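Local atomic coordinates of FHA domain-containing protein DDL (Arabidopsis thaliana, PDB entry 3VPY), a protein that probably binds phosphothreonine-containing segments of Dicer-like1 through a recognition cleft on its forkhead-associated (FHA) domain. Residues Gln66-Glu71 with Lys84-Asp89; Gln61-Gln66 with Ile117-Ser122; Leu19-Asp24 with Ser122-Val127. One frame throughout, in Å; residues are numbered along the deposited sequence.

Interaction 1. Residues Gln66-Glu71 with Lys84-Asp89; sequences QYREME and KPYIMD
Gln66 and Tyr86 exchange two backbone hydrogen bonds, and Arg68 and Lys84 exchange two more. The shortest runs from Gln66 N to Tyr86 O at 2.7 Å. Tyr67 and Pro85 form the non-hydrogen-bonded pair between them. The pairing makes the hairpin of strands 63-73 and 79-89 in the FHA domain. Gln66 NE2 binds both Tyr67 O and Glu6 OE1.

The main side-chain contact is a cation-pi interaction. Arg68 crosses the Tyr86 side chain at about a right angle and brings its guanidinium over one ring face, steeply tilted, with the planes 64° apart. Arg68 CZ sits 4.5 Å from the Tyr86 ring centroid, only 6° off the normal. Arg68 NH1 leads, 3.5 Å from both CD1 and CE1 of Tyr86. Arg68 CD adds a CH-pi contact to the same ring. Arg68 NE turns to a salt bridge with Glu9. At the far end of the tyrosine, Met70 CG, of a selenomethionine, lies 3.4 Å from Tyr86 OH.

On the other sheet face, Tyr67 CE1 packs obliquely on Pro85 CB at 3.4 Å. The Arg68 guanidinium is thus shared between an aromatic face and a carboxylate, which probably limits its rotation.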
loop_
_atom_site.group_PDB
_atom_site.type_symbol
_atom_site.label_atom_id
_atom_site.label_comp_id
_atom_site.label_asym_id
_atom_site.label_seq_id
_atom_site.Cartn_x
_atom_site.Cartn_y
_atom_site.Cartn_z
ATOM N N GLN A 66 5.036 -2.223 1.528
ATOM C CA GLN A 66 5.929 -3.326 1.242
ATOM C C GLN A 66 5.096 -4.494 0.765
ATOM O O GLN A 66 4.173 -4.909 1.482
ATOM C CB GLN A 66 6.657 -3.738 2.526
ATOM C CG GLN A 66 7.529 -4.973 2.337
ATOM C CD GLN A 66 8.749 -4.677 1.490
ATOM O OE1 GLN A 66 9.566 -3.819 1.847
ATOM N NE2 GLN A 66 8.878 -5.369 0.359
ATOM N N TYR A 67 5.384 -4.987 -0.439
ATOM C CA TYR A 67 4.779 -6.228 -0.933
ATOM C C TYR A 67 5.521 -7.424 -0.370
ATOM O O TYR A 67 6.738 -7.422 -0.343
ATOM C CB TYR A 67 4.717 -6.243 -2.483
ATOM C CG TYR A 67 3.681 -5.271 -2.965
ATOM C CD1 TYR A 67 2.334 -5.611 -2.950
ATOM C CD2 TYR A 67 4.032 -3.983 -3.365
ATOM C CE1 TYR A 67 1.354 -4.702 -3.318
ATOM C CE2 TYR A 67 3.051 -3.063 -3.752
ATOM C CZ TYR A 67 1.720 -3.439 -3.736
ATOM O OH TYR A 67 0.749 -2.524 -4.094
ATOM N N ARG A 68 4.759 -8.403 0.125
ATOM C CA ARG A 68 5.270 -9.614 0.768
ATOM C C ARG A 68 4.568 -10.862 0.238
ATOM O O ARG A 68 3.324 -10.902 0.139
ATOM C CB ARG A 68 5.065 -9.521 2.292
ATOM C CG ARG A 68 5.850 -8.387 2.965
ATOM C CD ARG A 68 5.347 -8.167 4.390
ATOM N NE ARG A 68 5.662 -9.326 5.232
ATOM C CZ ARG A 68 4.965 -9.711 6.301
ATOM N NH1 ARG A 68 3.876 -9.056 6.675
ATOM N NH2 ARG A 68 5.329 -10.793 6.979
ATOM N N GLU A 69 5.365 -11.875 -0.099
ATOM C CA GLU A 69 4.826 -13.164 -0.520
ATOM C C GLU A 69 4.465 -13.972 0.714
ATOM O O GLU A 69 5.337 -14.267 1.560
ATOM C CB GLU A 69 5.849 -13.910 -1.386
ATOM C CG GLU A 69 5.295 -15.112 -2.121
ATOM C CD GLU A 69 6.364 -15.789 -2.976
ATOM O OE1 GLU A 69 7.311 -16.371 -2.409
ATOM O OE2 GLU A 69 6.250 -15.729 -4.214
HETATM N N MSE A 70 3.184 -14.333 0.819
HETATM C CA MSE A 70 2.670 -15.097 1.973
HETATM C C MSE A 70 1.904 -16.314 1.489
HETATM O O MSE A 70 1.590 -16.421 0.313
HETATM C CB MSE A 70 1.694 -14.227 2.768
HETATM C CG MSE A 70 2.185 -12.827 3.063
HETATM SE SE MSE A 70 3.689 -12.849 4.306
HETATM C CE MSE A 70 2.717 -13.296 5.943
ATOM N N GLU A 71 1.536 -17.197 2.410
ATOM C CA GLU A 71 0.672 -18.341 2.074
ATOM C C GLU A 71 -0.722 -17.929 1.613
ATOM O O GLU A 71 -1.231 -16.861 1.974
ATOM C CB GLU A 71 0.566 -19.290 3.248
ATOM C CG GLU A 71 1.853 -20.043 3.475
ATOM C CD GLU A 71 1.756 -21.121 4.540
ATOM O OE1 GLU A 71 0.700 -21.268 5.195
ATOM O OE2 GLU A 71 2.762 -21.831 4.714
ATOM N N LYS A 84 1.014 -9.666 -1.345
ATOM C CA LYS A 84 0.041 -8.704 -0.833
ATOM C C LYS A 84 0.708 -7.474 -0.262
ATOM O O LYS A 84 1.856 -7.549 0.180
ATOM C CB LYS A 84 -0.815 -9.354 0.259
ATOM C CG LYS A 84 -1.582 -10.561 -0.255
ATOM C CD LYS A 84 -2.595 -11.040 0.760
ATOM C CE LYS A 84 -1.890 -11.676 1.950
ATOM N NZ LYS A 84 -2.853 -12.026 3.035
ATOM N N PRO A 85 -0.005 -6.330 -0.281
ATOM C CA PRO A 85 0.539 -5.068 0.230
ATOM C C PRO A 85 0.430 -4.963 1.742
ATOM O O PRO A 85 -0.615 -5.303 2.302
ATOM C CB PRO A 85 -0.356 -4.005 -0.415
ATOM C CG PRO A 85 -1.690 -4.698 -0.585
ATOM C CD PRO A 85 -1.374 -6.172 -0.826
ATOM N N TYR A 86 1.512 -4.492 2.376
ATOM C CA TYR A 86 1.539 -4.171 3.821
ATOM C C TYR A 86 2.101 -2.779 4.016
ATOM O O TYR A 86 3.062 -2.411 3.342
ATOM C CB TYR A 86 2.445 -5.160 4.582
ATOM C CG TYR A 86 1.870 -6.532 4.535
ATOM C CD1 TYR A 86 1.215 -7.082 5.644
ATOM C CD2 TYR A 86 1.964 -7.299 3.363
ATOM C CE1 TYR A 86 0.641 -8.372 5.560
ATOM C CE2 TYR A 86 1.408 -8.558 3.271
ATOM C CZ TYR A 86 0.743 -9.089 4.365
ATOM O OH TYR A 86 0.203 -10.335 4.234
ATOM N N ILE A 87 1.525 -2.002 4.916
ATOM C CA ILE A 87 2.100 -0.676 5.189
ATOM C C ILE A 87 2.897 -0.743 6.492
ATOM O O ILE A 87 2.540 -1.502 7.397
ATOM C CB ILE A 87 1.008 0.433 5.230
ATOM C CG1 ILE A 87 1.624 1.833 5.252
ATOM C CG2 ILE A 87 0.055 0.232 6.431
ATOM C CD1 ILE A 87 0.645 2.911 4.879
HETATM N N MSE A 88 3.967 0.049 6.586
HETATM C CA MSE A 88 4.720 0.155 7.827
HETATM C C MSE A 88 5.110 1.614 8.036
HETATM O O MSE A 88 5.713 2.236 7.148
HETATM C CB MSE A 88 5.973 -0.739 7.803
HETATM C CG MSE A 88 6.755 -0.625 9.080
HETATM SE SE MSE A 88 8.305 -1.820 9.177
HETATM C CE MSE A 88 7.492 -3.485 9.680
ATOM N N ASP A 89 4.735 2.156 9.191
ATOM C CA ASP A 89 5.154 3.498 9.555
ATOM C C ASP A 89 6.577 3.445 10.113
ATOM O O ASP A 89 6.922 2.551 10.893
ATOM C CB ASP A 89 4.204 4.116 10.559
ATOM C CG ASP A 89 4.671 5.466 11.026
ATOM O OD1 ASP A 89 4.233 6.472 10.437
ATOM O OD2 ASP A 89 5.497 5.537 11.943
#

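Interaction 2. Residues Gln61-Gln66 with Ile117-Ser122; sequences QHAVIQ and IKFGNS
His62 and Phe119 meet in a buried contact between the two sheets of the FHA beta sandwich. Residues 61-66 lead into strand 63-73 of the mixed sheet, while residues 117-122 end strand 116-119 of the antiparallel sheet. The touching parts run nearly antiparallel, but they meet through side chains facing each other across the core. The contact ties the sheets together at His62, probably the histidine of the Ser-X-X-His motif of FHA domains.

The two rings form an offset edge-to-face pair. The edge of Phe119 points at the face of His62, with centroids 5.6 Å apart and planes at 69°. Phe119 CB lies over that same face, 4.0 Å from the His62 ring centroid, as a CH-pi contact. His62 ND1 makes a weak hydrogen bond to Thr96 OG1. The Phe119 ring also meets Phe42 of strand 39-43. His62 and Ala63 form a classic beta bulge opposite Phe42.

Beyond the ring pair, a type II' turn from Phe119 to Ser122 brings Gly120 N to 3.7 Å from His62 NE2. Ala63 CB touches Phe119 CE1 at 3.6 Å. Farther along the strands, Ile65 and Ile117 reach toward each other tip to tip, with their CD1 atoms 4.1 Å apart.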
loop_
_atom_site.group_PDB
_atom_site.type_symbol
_atom_site.label_atom_id
_atom_site.label_comp_id
_atom_site.label_asym_id
_atom_site.label_seq_id
_atom_site.Cartn_x
_atom_site.Cartn_y
_atom_site.Cartn_z
ATOM N N GLN A 61 11.299 10.399 5.749
ATOM C CA GLN A 61 10.931 9.030 5.388
ATOM C C GLN A 61 9.827 8.592 6.355
ATOM O O GLN A 61 10.072 8.361 7.554
ATOM C CB GLN A 61 12.149 8.097 5.494
ATOM C CG GLN A 61 13.322 8.491 4.602
ATOM C CD GLN A 61 14.476 7.501 4.677
ATOM O OE1 GLN A 61 14.264 6.297 4.602
ATOM N NE2 GLN A 61 15.700 8.014 4.788
ATOM N N HIS A 62 8.608 8.511 5.836
ATOM C CA HIS A 62 7.429 8.477 6.684
ATOM C C HIS A 62 6.901 7.061 6.822
ATOM O O HIS A 62 6.702 6.584 7.931
ATOM C CB HIS A 62 6.332 9.374 6.101
ATOM C CG HIS A 62 5.316 9.818 7.102
ATOM N ND1 HIS A 62 4.308 9.014 7.586
ATOM C CD2 HIS A 62 5.163 11.017 7.712
ATOM C CE1 HIS A 62 3.571 9.704 8.439
ATOM N NE2 HIS A 62 4.070 10.919 8.533
ATOM N N ALA A 63 6.664 6.396 5.697
ATOM C CA ALA A 63 6.044 5.060 5.710
ATOM C C ALA A 63 6.470 4.331 4.450
ATOM O O ALA A 63 6.836 4.966 3.450
ATOM C CB ALA A 63 4.545 5.173 5.744
ATOM N N VAL A 64 6.417 3.001 4.490
ATOM C CA VAL A 64 6.600 2.207 3.276
ATOM C C VAL A 64 5.357 1.328 3.028
ATOM O O VAL A 64 4.693 0.903 3.971
ATOM C CB VAL A 64 7.915 1.355 3.343
ATOM C CG1 VAL A 64 7.877 0.290 4.463
ATOM C CG2 VAL A 64 8.212 0.710 2.018
ATOM N N ILE A 65 5.019 1.118 1.767
ATOM C CA ILE A 65 4.131 0.004 1.415
ATOM C C ILE A 65 5.024 -1.081 0.832
ATOM O O ILE A 65 5.716 -0.859 -0.179
ATOM C CB ILE A 65 2.989 0.410 0.454
ATOM C CG1 ILE A 65 1.996 1.297 1.217
ATOM C CG2 ILE A 65 2.279 -0.850 -0.091
ATOM C CD1 ILE A 65 0.855 1.912 0.398
ATOM N N GLN A 66 5.036 -2.223 1.528
ATOM C CA GLN A 66 5.929 -3.326 1.242
ATOM C C GLN A 66 5.096 -4.494 0.765
ATOM O O GLN A 66 4.173 -4.909 1.482
ATOM C CB GLN A 66 6.657 -3.738 2.526
ATOM C CG GLN A 66 7.529 -4.973 2.337
ATOM C CD GLN A 66 8.749 -4.677 1.490
ATOM O OE1 GLN A 66 9.566 -3.819 1.847
ATOM N NE2 GLN A 66 8.878 -5.369 0.359
ATOM N N ILE A 117 -5.681 5.849 3.234
ATOM C CA ILE A 117 -4.414 6.076 3.909
ATOM C C ILE A 117 -4.150 7.566 4.002
ATOM O O ILE A 117 -4.359 8.303 3.031
ATOM C CB ILE A 117 -3.288 5.412 3.115
ATOM C CG1 ILE A 117 -3.587 3.913 2.980
ATOM C CG2 ILE A 117 -1.951 5.641 3.789
ATOM C CD1 ILE A 117 -2.703 3.204 1.978
ATOM N N LYS A 118 -3.662 7.995 5.159
ATOM C CA LYS A 118 -3.287 9.403 5.361
ATOM C C LYS A 118 -2.001 9.451 6.150
ATOM O O LYS A 118 -1.852 8.704 7.127
ATOM C CB LYS A 118 -4.370 10.140 6.137
ATOM C CG LYS A 118 -4.096 11.629 6.358
ATOM C CD LYS A 118 -5.090 12.178 7.368
ATOM C CE LYS A 118 -5.070 13.669 7.435
ATOM N NZ LYS A 118 -6.447 14.175 7.783
ATOM N N PHE A 119 -1.100 10.348 5.752
ATOM C CA PHE A 119 0.174 10.496 6.443
ATOM C C PHE A 119 0.140 11.792 7.229
ATOM O O PHE A 119 -0.168 12.859 6.686
ATOM C CB PHE A 119 1.340 10.471 5.431
ATOM C CG PHE A 119 1.351 9.246 4.560
ATOM C CD1 PHE A 119 1.690 7.992 5.101
ATOM C CD2 PHE A 119 1.026 9.323 3.202
ATOM C CE1 PHE A 119 1.702 6.819 4.291
ATOM C CE2 PHE A 119 1.024 8.169 2.388
ATOM C CZ PHE A 119 1.364 6.905 2.947
ATOM N N GLY A 120 0.470 11.690 8.516
ATOM C CA GLY A 120 0.487 12.814 9.418
ATOM C C GLY A 120 -0.814 13.592 9.433
ATOM O O GLY A 120 -1.898 13.007 9.528
ATOM N N ASN A 121 -0.699 14.911 9.302
ATOM C CA ASN A 121 -1.862 15.801 9.276
ATOM C C ASN A 121 -2.074 16.395 7.887
ATOM O O ASN A 121 -2.591 17.520 7.731
ATOM C CB ASN A 121 -1.671 16.898 10.320
ATOM C CG ASN A 121 -1.409 16.330 11.699
ATOM O OD1 ASN A 121 -0.479 16.753 12.405
ATOM N ND2 ASN A 121 -2.232 15.348 12.095
ATOM N N SER A 122 -1.663 15.619 6.889
ATOM C CA SER A 122 -1.706 16.049 5.504
ATOM C C SER A 122 -3.143 16.353 5.058
ATOM O O SER A 122 -4.099 15.761 5.558
ATOM C CB SER A 122 -1.044 15.001 4.590
ATOM O OG SER A 122 -1.090 15.435 3.248
#

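Interaction 3. Residues Leu19-Asp24 with Ser122-Val127; sequences LYVFKD and SSREYV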
loop_
_atom_site.group_PDB
_atom_site.type_symbol
_atom_site.label_atom_id
_atom_site.label_comp_id
_atom_site.label_asym_id
_atom_site.label_seq_id
_atom_site.Cartn_x
_atom_site.Cartn_y
_atom_site.Cartn_z
ATOM N N LEU A 19 -2.918 3.549 -6.412
ATOM C CA LEU A 19 -3.217 4.394 -5.284
ATOM C C LEU A 19 -3.822 5.693 -5.810
ATOM O O LEU A 19 -3.141 6.496 -6.480
ATOM C CB LEU A 19 -1.907 4.675 -4.518
ATOM C CG LEU A 19 -1.968 5.135 -3.066
ATOM C CD1 LEU A 19 -2.701 4.117 -2.163
ATOM C CD2 LEU A 19 -0.564 5.452 -2.545
ATOM N N TYR A 20 -5.116 5.870 -5.558
ATOM C CA TYR A 20 -5.832 7.084 -5.935
ATOM C C TYR A 20 -5.511 8.168 -4.923
ATOM O O TYR A 20 -5.443 7.904 -3.725
ATOM C CB TYR A 20 -7.334 6.799 -6.004
ATOM C CG TYR A 20 -7.682 5.966 -7.221
ATOM C CD1 TYR A 20 -8.189 6.572 -8.364
ATOM C CD2 TYR A 20 -7.426 4.592 -7.259
ATOM C CE1 TYR A 20 -8.468 5.846 -9.488
ATOM C CE2 TYR A 20 -7.707 3.848 -8.387
ATOM C CZ TYR A 20 -8.251 4.486 -9.499
ATOM O OH TYR A 20 -8.531 3.786 -10.644
ATOM N N VAL A 21 -5.260 9.369 -5.424
ATOM C CA VAL A 21 -4.876 10.505 -4.595
ATOM C C VAL A 21 -5.990 11.550 -4.506
ATOM O O VAL A 21 -6.679 11.848 -5.504
ATOM C CB VAL A 21 -3.655 11.191 -5.215
ATOM C CG1 VAL A 21 -3.089 12.297 -4.275
ATOM C CG2 VAL A 21 -2.578 10.153 -5.562
ATOM N N PHE A 22 -6.126 12.135 -3.320
ATOM C CA PHE A 22 -7.050 13.240 -3.110
ATOM C C PHE A 22 -6.242 14.416 -2.594
ATOM O O PHE A 22 -5.331 14.246 -1.767
ATOM C CB PHE A 22 -8.151 12.858 -2.126
ATOM C CG PHE A 22 -8.999 11.724 -2.608
ATOM C CD1 PHE A 22 -10.164 11.966 -3.313
ATOM C CD2 PHE A 22 -8.577 10.409 -2.432
ATOM C CE1 PHE A 22 -10.947 10.915 -3.783
ATOM C CE2 PHE A 22 -9.340 9.355 -2.919
ATOM C CZ PHE A 22 -10.537 9.613 -3.580
ATOM N N LYS A 23 -6.553 15.595 -3.116
ATOM C CA LYS A 23 -5.979 16.849 -2.648
ATOM C C LYS A 23 -7.168 17.679 -2.183
ATOM O O LYS A 23 -8.029 18.035 -2.996
ATOM C CB LYS A 23 -5.243 17.521 -3.817
ATOM C CG LYS A 23 -4.745 18.927 -3.604
ATOM C CD LYS A 23 -3.875 19.304 -4.804
ATOM C CE LYS A 23 -3.139 20.615 -4.607
ATOM N NZ LYS A 23 -2.034 20.745 -5.615
ATOM N N ASP A 24 -7.210 17.982 -0.878
ATOM C CA ASP A 24 -8.343 18.678 -0.278
ATOM C C ASP A 24 -9.667 18.011 -0.668
ATOM O O ASP A 24 -10.647 18.696 -0.982
ATOM C CB ASP A 24 -8.331 20.169 -0.678
ATOM C CG ASP A 24 -7.085 20.901 -0.191
ATOM O OD1 ASP A 24 -6.741 20.754 0.995
ATOM O OD2 ASP A 24 -6.456 21.626 -0.998
ATOM N N SER A 122 -1.663 15.619 6.889
ATOM C CA SER A 122 -1.706 16.049 5.504
ATOM C C SER A 122 -3.143 16.353 5.058
ATOM O O SER A 122 -4.099 15.761 5.558
ATOM C CB SER A 122 -1.044 15.001 4.590
ATOM O OG SER A 122 -1.090 15.435 3.248
ATOM N N SER A 123 -3.248 17.298 4.131
ATOM C CA SER A 123 -4.474 17.636 3.408
ATOM C C SER A 123 -4.733 16.644 2.261
ATOM O O SER A 123 -5.770 16.726 1.569
ATOM C CB SER A 123 -4.359 19.063 2.860
ATOM O OG SER A 123 -3.140 19.249 2.152
ATOM N N ARG A 124 -3.790 15.729 2.046
ATOM C CA ARG A 124 -3.942 14.683 1.024
ATOM C C ARG A 124 -4.329 13.347 1.638
ATOM O O ARG A 124 -4.046 13.088 2.811
ATOM C CB ARG A 124 -2.658 14.500 0.233
ATOM C CG ARG A 124 -2.296 15.679 -0.558
ATOM C CD ARG A 124 -1.348 15.316 -1.651
ATOM N NE ARG A 124 -1.158 16.522 -2.433
ATOM C CZ ARG A 124 -0.780 16.544 -3.697
ATOM N NH1 ARG A 124 -0.514 15.409 -4.338
ATOM N NH2 ARG A 124 -0.662 17.723 -4.294
ATOM N N GLU A 125 -4.998 12.506 0.855
ATOM C CA GLU A 125 -5.356 11.170 1.306
ATOM C C GLU A 125 -5.285 10.268 0.101
ATOM O O GLU A 125 -5.325 10.734 -1.034
ATOM C CB GLU A 125 -6.780 11.128 1.840
ATOM C CG GLU A 125 -7.056 11.982 3.040
ATOM C CD GLU A 125 -8.523 12.021 3.291
ATOM O OE1 GLU A 125 -9.169 12.994 2.830
ATOM O OE2 GLU A 125 -9.027 11.051 3.900
ATOM N N TYR A 126 -5.189 8.977 0.358
ATOM C CA TYR A 126 -5.005 7.998 -0.698
ATOM C C TYR A 126 -5.970 6.838 -0.513
ATOM O O TYR A 126 -6.257 6.445 0.621
ATOM C CB TYR A 126 -3.567 7.457 -0.696
ATOM C CG TYR A 126 -2.513 8.529 -0.747
ATOM C CD1 TYR A 126 -1.918 8.876 -1.962
ATOM C CD2 TYR A 126 -2.133 9.219 0.417
ATOM C CE1 TYR A 126 -0.946 9.861 -2.017
ATOM C CE2 TYR A 126 -1.169 10.219 0.378
ATOM C CZ TYR A 126 -0.576 10.536 -0.854
ATOM O OH TYR A 126 0.371 11.529 -0.932
ATOM N N VAL A 127 -6.473 6.304 -1.621
ATOM C CA VAL A 127 -7.323 5.122 -1.586
ATOM C C VAL A 127 -6.722 4.019 -2.462
ATOM O O VAL A 127 -6.368 4.260 -3.633
ATOM C CB VAL A 127 -8.766 5.435 -2.081
ATOM C CG1 VAL A 127 -9.566 4.151 -2.287
ATOM C CG2 VAL A 127 -9.469 6.334 -1.080
HETATM O O HOH W 1 -4.282 18.685 -0.269
#
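Leu19 lies obliquely against Tyr126 where strands 18-23 and 124-129 pair antiparallel in one sheet of the FHA beta sandwich. Leu19 CG is anti to the backbone N (chi1 -160°). This brings Leu19 CG to 3.7 Å from Tyr126 CB. Leu19 CD1 touches the same atom, and CD2 reaches ring atom CD1. An alanine at Leu19 would probably open a gap beside Tyr126 CB and CD1 and let the ring shift.

Val21 lies side by side with Tyr126, the two pointing the same way. Val21 CG2 is 3.9 Å from Tyr126 CD1. Leu19 CD2 and Val21 CG2 thus both reach that ring atom obliquely, from opposite sides of the ring plane. Farther along this face, Lys23 and Arg124 also run alongside each other. The extended chain of Lys23 carries its NZ to 3.6 Å from Arg124 NH2, a close approach of like charges that probably costs some electrostatic energy. Arg124 NH1 lies 4.0 Å from Val21 CG1.

Tyr20, Phe22, Glu125 and Val127 occupy the other face. Phe22 crosses Val127 obliquely, and its CE2 meets Val127 CG2 at 3.5 Å. Glu125 O lies in the plane of the Phe22 ring, at its edge. Val127 O has the same relation to the Tyr20 ring.

Two-way backbone bonds join Tyr20 with Val127 and Phe22 with Glu125. Beside this sheet pair, strand 26-33 flanks 18-23 and strand 116-119 flanks 124-129. The pairing closes at Asp24, whose N donates to Ser123 O. Just before, Ser122 makes an ST turn, its OG accepting from Arg124 N. A water accepts a weak hydrogen bond from Asp24 N and lies 2.7 Å from Ser123 OG.

From the N terminus, strand 18-23 comes first, and interaction 3 pairs it with residues 122-127. This closes the widest loop of the three. Inside it, residues 61-66 meet 117-122 in interaction 2. Inside that loop lies interaction 1, a hairpin between 66-71 and 84-89. The three are nested and none cross. Interactions 1 and 2 share Gln66 on strand 63-73, and Met88 N probably bonds to Val64 O between them. Interactions 2 and 3 share Ser122, and Ile117 N probably bonds to Tyr126 O. Interactions 1 and 3 do not touch. Each belongs to a different sheet, and interaction 2 bridges the two sheets.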